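Local coordinates for protein putative uronate isomerase (Thermotoga maritima, PDB 4NAR) that is of unproven function but may be a lactate racemase or a related enzyme, at residues V23-T37 and F55-A69. Residues are numbered along the deposited sequence; the frame is centred on the assembly and turned at random.
Sequences VEDLGKVKKVLVVHT and FLLERGLKEFHTLNA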
loop_
_atom_site.group_PDB
_atom_site.type_symbol
_atom_site.label_atom_id
_atom_site.label_comp_id
_atom_site.label_asym_id
_atom_site.label_seq_id
_atom_site.Cartn_x
_atom_site.Cartn_y
_atom_site.Cartn_z
ATOM N N VAL A 23 -17.115 -17.994 -12.077
ATOM C CA VAL A 23 -16.827 -18.286 -13.482
ATOM C C VAL A 23 -18.046 -18.859 -14.198
ATOM O O VAL A 23 -18.311 -18.545 -15.362
ATOM C CB VAL A 23 -15.643 -19.269 -13.627
ATOM C CG1 VAL A 23 -15.573 -19.833 -15.050
ATOM C CG2 VAL A 23 -14.329 -18.576 -13.254
ATOM N N GLU A 24 -18.788 -19.698 -13.483
ATOM C CA GLU A 24 -20.015 -20.280 -14.011
ATOM C C GLU A 24 -21.011 -19.184 -14.401
ATOM O O GLU A 24 -21.737 -19.324 -15.388
ATOM C CB GLU A 24 -20.611 -21.276 -12.997
ATOM C CG GLU A 24 -22.123 -21.207 -12.806
ATOM C CD GLU A 24 -22.515 -20.892 -11.359
ATOM O OE1 GLU A 24 -22.482 -21.828 -10.521
ATOM O OE2 GLU A 24 -22.847 -19.711 -11.062
ATOM N N ASP A 25 -21.020 -18.088 -13.642
ATOM C CA ASP A 25 -21.910 -16.963 -13.921
ATOM C C ASP A 25 -21.367 -16.013 -15.008
ATOM O O ASP A 25 -22.090 -15.147 -15.502
ATOM C CB ASP A 25 -22.256 -16.218 -12.627
ATOM C CG ASP A 25 -22.041 -14.717 -12.734
ATOM O OD1 ASP A 25 -23.043 -13.971 -12.895
ATOM O OD2 ASP A 25 -20.860 -14.286 -12.666
ATOM N N LEU A 26 -20.104 -16.181 -15.391
ATOM C CA LEU A 26 -19.580 -15.448 -16.543
ATOM C C LEU A 26 -20.122 -16.057 -17.823
ATOM O O LEU A 26 -20.141 -17.278 -17.969
ATOM C CB LEU A 26 -18.055 -15.472 -16.586
ATOM C CG LEU A 26 -17.321 -14.284 -15.966
ATOM C CD1 LEU A 26 -18.188 -13.023 -15.963
ATOM C CD2 LEU A 26 -16.839 -14.627 -14.562
ATOM N N GLY A 27 -20.550 -15.208 -18.753
ATOM C CA GLY A 27 -21.201 -15.671 -19.968
ATOM C C GLY A 27 -20.254 -15.893 -21.133
ATOM O O GLY A 27 -20.224 -16.973 -21.740
ATOM N N LYS A 28 -19.488 -14.855 -21.454
ATOM C CA LYS A 28 -18.492 -14.919 -22.516
ATOM C C LYS A 28 -17.096 -14.691 -21.942
ATOM O O LYS A 28 -16.862 -13.693 -21.248
ATOM C CB LYS A 28 -18.776 -13.851 -23.580
ATOM C CG LYS A 28 -17.644 -13.675 -24.606
ATOM C CD LYS A 28 -17.820 -12.401 -25.425
ATOM C CE LYS A 28 -16.844 -12.360 -26.595
ATOM N NZ LYS A 28 -16.953 -11.099 -27.396
ATOM N N VAL A 29 -16.167 -15.603 -22.215
ATOM C CA VAL A 29 -14.775 -15.324 -21.881
ATOM C C VAL A 29 -13.806 -15.796 -22.944
ATOM O O VAL A 29 -13.527 -16.993 -23.060
ATOM C CB VAL A 29 -14.359 -15.932 -20.531
ATOM C CG1 VAL A 29 -14.589 -14.933 -19.405
ATOM C CG2 VAL A 29 -15.110 -17.236 -20.275
ATOM N N LYS A 30 -13.305 -14.856 -23.732
ATOM C CA LYS A 30 -12.134 -15.135 -24.548
ATOM C C LYS A 30 -10.960 -14.315 -24.018
ATOM O O LYS A 30 -9.883 -14.861 -23.814
ATOM C CB LYS A 30 -12.387 -14.911 -26.051
ATOM C CG LYS A 30 -13.515 -13.952 -26.364
ATOM C CD LYS A 30 -13.933 -14.008 -27.838
ATOM C CE LYS A 30 -12.932 -13.303 -28.750
ATOM N NZ LYS A 30 -13.606 -12.411 -29.750
ATOM N N LYS A 31 -11.194 -13.027 -23.755
ATOM C CA LYS A 31 -10.172 -12.100 -23.251
ATOM C C LYS A 31 -10.491 -11.635 -21.818
ATOM O O LYS A 31 -11.554 -11.051 -21.561
ATOM C CB LYS A 31 -10.085 -10.874 -24.167
ATOM C CG LYS A 31 -8.929 -10.846 -25.155
ATOM C CD LYS A 31 -8.142 -9.546 -24.955
ATOM C CE LYS A 31 -7.649 -8.931 -26.259
ATOM N NZ LYS A 31 -6.953 -7.628 -25.976
ATOM N N VAL A 32 -9.555 -11.873 -20.902
ATOM C CA VAL A 32 -9.720 -11.544 -19.492
ATOM C C VAL A 32 -8.500 -10.761 -18.972
ATOM O O VAL A 32 -7.382 -10.957 -19.449
ATOM C CB VAL A 32 -9.907 -12.853 -18.686
ATOM C CG1 VAL A 32 -9.084 -12.873 -17.407
ATOM C CG2 VAL A 32 -11.380 -13.117 -18.413
ATOM N N LEU A 33 -8.714 -9.864 -18.007
ATOM C CA LEU A 33 -7.608 -9.146 -17.371
ATOM C C LEU A 33 -7.614 -9.376 -15.866
ATOM O O LEU A 33 -8.659 -9.218 -15.201
ATOM C CB LEU A 33 -7.685 -7.638 -17.659
ATOM C CG LEU A 33 -6.649 -6.710 -16.996
ATOM C CD1 LEU A 33 -5.227 -7.058 -17.435
ATOM C CD2 LEU A 33 -6.939 -5.242 -17.288
ATOM N N VAL A 34 -6.451 -9.743 -15.325
ATOM C CA VAL A 34 -6.306 -9.884 -13.885
ATOM C C VAL A 34 -5.333 -8.841 -13.356
ATOM O O VAL A 34 -4.136 -8.859 -13.678
ATOM C CB VAL A 34 -5.858 -11.315 -13.459
ATOM C CG1 VAL A 34 -5.646 -11.389 -11.937
ATOM C CG2 VAL A 34 -6.880 -12.348 -13.905
ATOM N N VAL A 35 -5.866 -7.926 -12.548
ATOM C CA VAL A 35 -5.072 -6.915 -11.861
ATOM C C VAL A 35 -4.742 -7.450 -10.458
ATOM O O VAL A 35 -5.648 -7.861 -9.713
ATOM C CB VAL A 35 -5.831 -5.553 -11.803
ATOM C CG1 VAL A 35 -5.007 -4.504 -11.078
ATOM C CG2 VAL A 35 -6.173 -5.061 -13.221
ATOM N N HIS A 36 -3.450 -7.466 -10.109
ATOM C CA HIS A 36 -2.980 -8.108 -8.879
ATOM C C HIS A 36 -1.987 -7.230 -8.122
ATOM O O HIS A 36 -1.445 -6.267 -8.679
ATOM C CB HIS A 36 -2.304 -9.458 -9.193
ATOM C CG HIS A 36 -1.176 -9.349 -10.185
ATOM N ND1 HIS A 36 0.120 -9.075 -9.813
ATOM C CD2 HIS A 36 -1.172 -9.463 -11.538
ATOM C CE1 HIS A 36 0.883 -9.019 -10.897
ATOM N NE2 HIS A 36 0.126 -9.253 -11.951
ATOM N N THR A 37 -1.748 -7.593 -6.858
ATOM C CA THR A 37 -0.761 -6.936 -6.004
ATOM C C THR A 37 0.653 -7.321 -6.451
ATOM O O THR A 37 0.835 -8.253 -7.265
ATOM C CB THR A 37 -0.964 -7.333 -4.512
ATOM O OG1 THR A 37 -0.792 -8.751 -4.355
ATOM C CG2 THR A 37 -2.369 -6.946 -4.026
ATOM N N PHE A 55 -10.152 -22.644 -14.134
ATOM C CA PHE A 55 -11.573 -22.658 -14.454
ATOM C C PHE A 55 -11.902 -21.863 -15.707
ATOM O O PHE A 55 -12.805 -22.235 -16.465
ATOM C CB PHE A 55 -12.375 -22.116 -13.272
ATOM C CG PHE A 55 -12.268 -22.965 -12.036
ATOM C CD1 PHE A 55 -12.137 -24.346 -12.136
ATOM C CD2 PHE A 55 -12.282 -22.387 -10.774
ATOM C CE1 PHE A 55 -12.037 -25.138 -10.996
ATOM C CE2 PHE A 55 -12.183 -23.170 -9.630
ATOM C CZ PHE A 55 -12.060 -24.547 -9.742
ATOM N N LEU A 56 -11.187 -20.762 -15.915
ATOM C CA LEU A 56 -11.369 -19.980 -17.129
ATOM C C LEU A 56 -10.964 -20.772 -18.370
ATOM O O LEU A 56 -11.614 -20.661 -19.412
ATOM C CB LEU A 56 -10.583 -18.671 -17.065
ATOM C CG LEU A 56 -11.357 -17.376 -16.825
ATOM C CD1 LEU A 56 -12.796 -17.646 -16.393
ATOM C CD2 LEU A 56 -10.625 -16.536 -15.798
ATOM N N LEU A 57 -9.895 -21.558 -18.266
ATOM C CA LEU A 57 -9.492 -22.415 -19.376
ATOM C C LEU A 57 -10.618 -23.377 -19.765
ATOM O O LEU A 57 -10.947 -23.506 -20.948
ATOM C CB LEU A 57 -8.241 -23.211 -19.027
ATOM C CG LEU A 57 -6.904 -22.575 -19.387
ATOM C CD1 LEU A 57 -5.781 -23.576 -19.152
ATOM C CD2 LEU A 57 -6.900 -22.075 -20.834
ATOM N N GLU A 58 -11.213 -24.029 -18.763
ATOM C CA GLU A 58 -12.272 -25.025 -18.973
ATOM C C GLU A 58 -13.510 -24.470 -19.678
ATOM O O GLU A 58 -14.271 -25.225 -20.285
ATOM C CB GLU A 58 -12.677 -25.684 -17.645
ATOM C CG GLU A 58 -11.727 -26.779 -17.176
ATOM C CD GLU A 58 -11.809 -27.028 -15.669
ATOM O OE1 GLU A 58 -12.802 -26.589 -15.034
ATOM O OE2 GLU A 58 -10.870 -27.657 -15.117
ATOM N N ARG A 59 -13.718 -23.161 -19.589
ATOM C CA ARG A 59 -14.841 -22.530 -20.274
ATOM C C ARG A 59 -14.438 -21.758 -21.532
ATOM O O ARG A 59 -15.188 -20.901 -22.006
ATOM C CB ARG A 59 -15.621 -21.628 -19.317
ATOM C CG ARG A 59 -16.718 -22.366 -18.555
ATOM C CD ARG A 59 -17.505 -21.429 -17.633
ATOM N NE ARG A 59 -17.785 -20.134 -18.257
ATOM C CZ ARG A 59 -18.908 -19.832 -18.909
ATOM N NH1 ARG A 59 -19.876 -20.734 -19.026
ATOM N NH2 ARG A 59 -19.063 -18.622 -19.447
ATOM N N GLY A 60 -13.252 -22.059 -22.061
ATOM C CA GLY A 60 -12.834 -21.539 -23.356
ATOM C C GLY A 60 -12.122 -20.195 -23.383
ATOM O O GLY A 60 -12.228 -19.450 -24.360
ATOM N N LEU A 61 -11.391 -19.879 -22.318
ATOM C CA LEU A 61 -10.562 -18.676 -22.285
ATOM C C LEU A 61 -9.528 -18.653 -23.418
ATOM O O LEU A 61 -8.781 -19.615 -23.609
ATOM C CB LEU A 61 -9.835 -18.586 -20.945
ATOM C CG LEU A 61 -8.810 -17.468 -20.794
ATOM C CD1 LEU A 61 -9.527 -16.129 -20.713
ATOM C CD2 LEU A 61 -7.952 -17.713 -19.558
ATOM N N LYS A 62 -9.482 -17.555 -24.166
ATOM C CA LYS A 62 -8.466 -17.401 -25.206
ATOM C C LYS A 62 -7.230 -16.620 -24.729
ATOM O O LYS A 62 -6.091 -16.958 -25.058
ATOM C CB LYS A 62 -9.070 -16.732 -26.441
ATOM C CG LYS A 62 -10.184 -17.547 -27.099
ATOM C CD LYS A 62 -9.653 -18.889 -27.615
ATOM C CE LYS A 62 -10.621 -20.039 -27.315
ATOM N NZ LYS A 62 -9.875 -21.316 -27.038
ATOM N N GLU A 63 -7.462 -15.580 -23.937
ATOM C CA GLU A 63 -6.396 -14.672 -23.540
ATOM C C GLU A 63 -6.479 -14.252 -22.070
ATOM O O GLU A 63 -7.484 -13.689 -21.616
ATOM C CB GLU A 63 -6.438 -13.442 -24.425
ATOM C CG GLU A 63 -5.164 -13.201 -25.159
ATOM C CD GLU A 63 -5.400 -12.579 -26.515
ATOM O OE1 GLU A 63 -5.028 -11.396 -26.705
ATOM O OE2 GLU A 63 -5.953 -13.280 -27.392
ATOM N N PHE A 64 -5.406 -14.520 -21.340
ATOM C CA PHE A 64 -5.344 -14.254 -19.913
ATOM C C PHE A 64 -4.233 -13.235 -19.689
ATOM O O PHE A 64 -3.045 -13.581 -19.657
ATOM C CB PHE A 64 -5.036 -15.560 -19.179
ATOM C CG PHE A 64 -5.128 -15.462 -17.681
ATOM C CD1 PHE A 64 -3.995 -15.189 -16.914
ATOM C CD2 PHE A 64 -6.351 -15.662 -17.036
ATOM C CE1 PHE A 64 -4.089 -15.108 -15.511
ATOM C CE2 PHE A 64 -6.462 -15.583 -15.643
ATOM C CZ PHE A 64 -5.334 -15.313 -14.875
ATOM N N HIS A 65 -4.621 -11.971 -19.583
ATOM C CA HIS A 65 -3.671 -10.892 -19.363
ATOM C C HIS A 65 -3.596 -10.537 -17.876
ATOM O O HIS A 65 -4.598 -10.607 -17.158
ATOM C CB HIS A 65 -4.089 -9.674 -20.175
ATOM C CG HIS A 65 -3.932 -9.855 -21.658
ATOM N ND1 HIS A 65 -2.893 -9.291 -22.369
ATOM C CD2 HIS A 65 -4.685 -10.526 -22.558
ATOM C CE1 HIS A 65 -3.013 -9.610 -23.645
ATOM N NE2 HIS A 65 -4.088 -10.360 -23.789
ATOM N N THR A 66 -2.411 -10.163 -17.398
ATOM C CA THR A 66 -2.298 -9.695 -16.019
ATOM C C THR A 66 -1.642 -8.328 -15.930
ATOM O O THR A 66 -0.858 -7.952 -16.805
ATOM C CB THR A 66 -1.572 -10.713 -15.093
ATOM O OG1 THR A 66 -0.183 -10.347 -14.940
ATOM C CG2 THR A 66 -1.739 -12.154 -15.639
ATOM N N LEU A 67 -1.981 -7.585 -14.877
ATOM C CA LEU A 67 -1.466 -6.235 -14.679
ATOM C C LEU A 67 -1.019 -6.121 -13.229
ATOM O O LEU A 67 -1.795 -6.354 -12.280
ATOM C CB LEU A 67 -2.538 -5.170 -14.968
ATOM C CG LEU A 67 -2.187 -3.818 -15.625
ATOM C CD1 LEU A 67 -3.213 -2.776 -15.228
ATOM C CD2 LEU A 67 -0.771 -3.311 -15.340
ATOM N N ASN A 68 0.247 -5.771 -13.070
ATOM C CA ASN A 68 0.823 -5.557 -11.768
ATOM C C ASN A 68 0.419 -4.184 -11.243
ATOM O O ASN A 68 0.859 -3.160 -11.778
ATOM C CB ASN A 68 2.350 -5.633 -11.871
ATOM C CG ASN A 68 3.026 -5.441 -10.527
ATOM O OD1 ASN A 68 2.813 -6.229 -9.597
ATOM N ND2 ASN A 68 3.842 -4.386 -10.413
ATOM N N ALA A 69 -0.405 -4.162 -10.194
ATOM C CA ALA A 69 -0.782 -2.898 -9.559
ATOM C C ALA A 69 0.397 -2.355 -8.743
ATOM O O ALA A 69 0.416 -2.469 -7.504
ATOM C CB ALA A 69 -2.015 -3.077 -8.670
#
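Val32 and Val34 lie against Phe64 where strands 31-36 and 63-68 run parallel, neighbours in the beta-alpha-beta unit that helix 45-58 completes. Backbone bonds climb between the strands from Glu63 N on Lys30 O to Ala69 N on His36 O. On the face bearing Val32, Val34 and His36, the Phe64 ring stands with CG anti to its backbone N (chi1 -172°), which sends CZ diagonally to Val34 CG2 at 3.5 Å, while Val32 lies beside the ring, its CG1 against CD2; Tyr53 of helix 45-58 meets the same ring edge-to-face. The other face carries Leu33, whose CD1 reaches Leu67 CB, and Val35, whose CG2 lies beside that CB. Here too Lys31 runs alongside Glu63, CE 3.6 Å from OE1, but its NZ pairs with Asp141. Glu63 OE1 instead uses its anti lone pair to take a nearly straight bond from His65 NE2, in the plane of that ring; His97 holds the ND1 side. Farther back, Val23 CG2 packs on Leu56 CD1 at 3.6 Å, joining the ends of helices 12-24 and 45-58. At the C-terminal end of the strands His36 CG sits between its backbone N and carbonyl carbon (chi1 56°), a torsion that swings the ring across to the neighbouring strand. His36 NE2 shares a bent hydrogen bond with Thr66 OG1. Cut back to an alanine, this position would probably lose the CH-pi cover over Asn68 CA and leave both Thr66 OG1 and Thr37 O without their imidazole partner. Asn68 CA sits over one face of the His36 imidazole, 3.9 Å from its centroid, and His36 ND1 donates a nearly straight bond to Thr37 O at 2.8 Å.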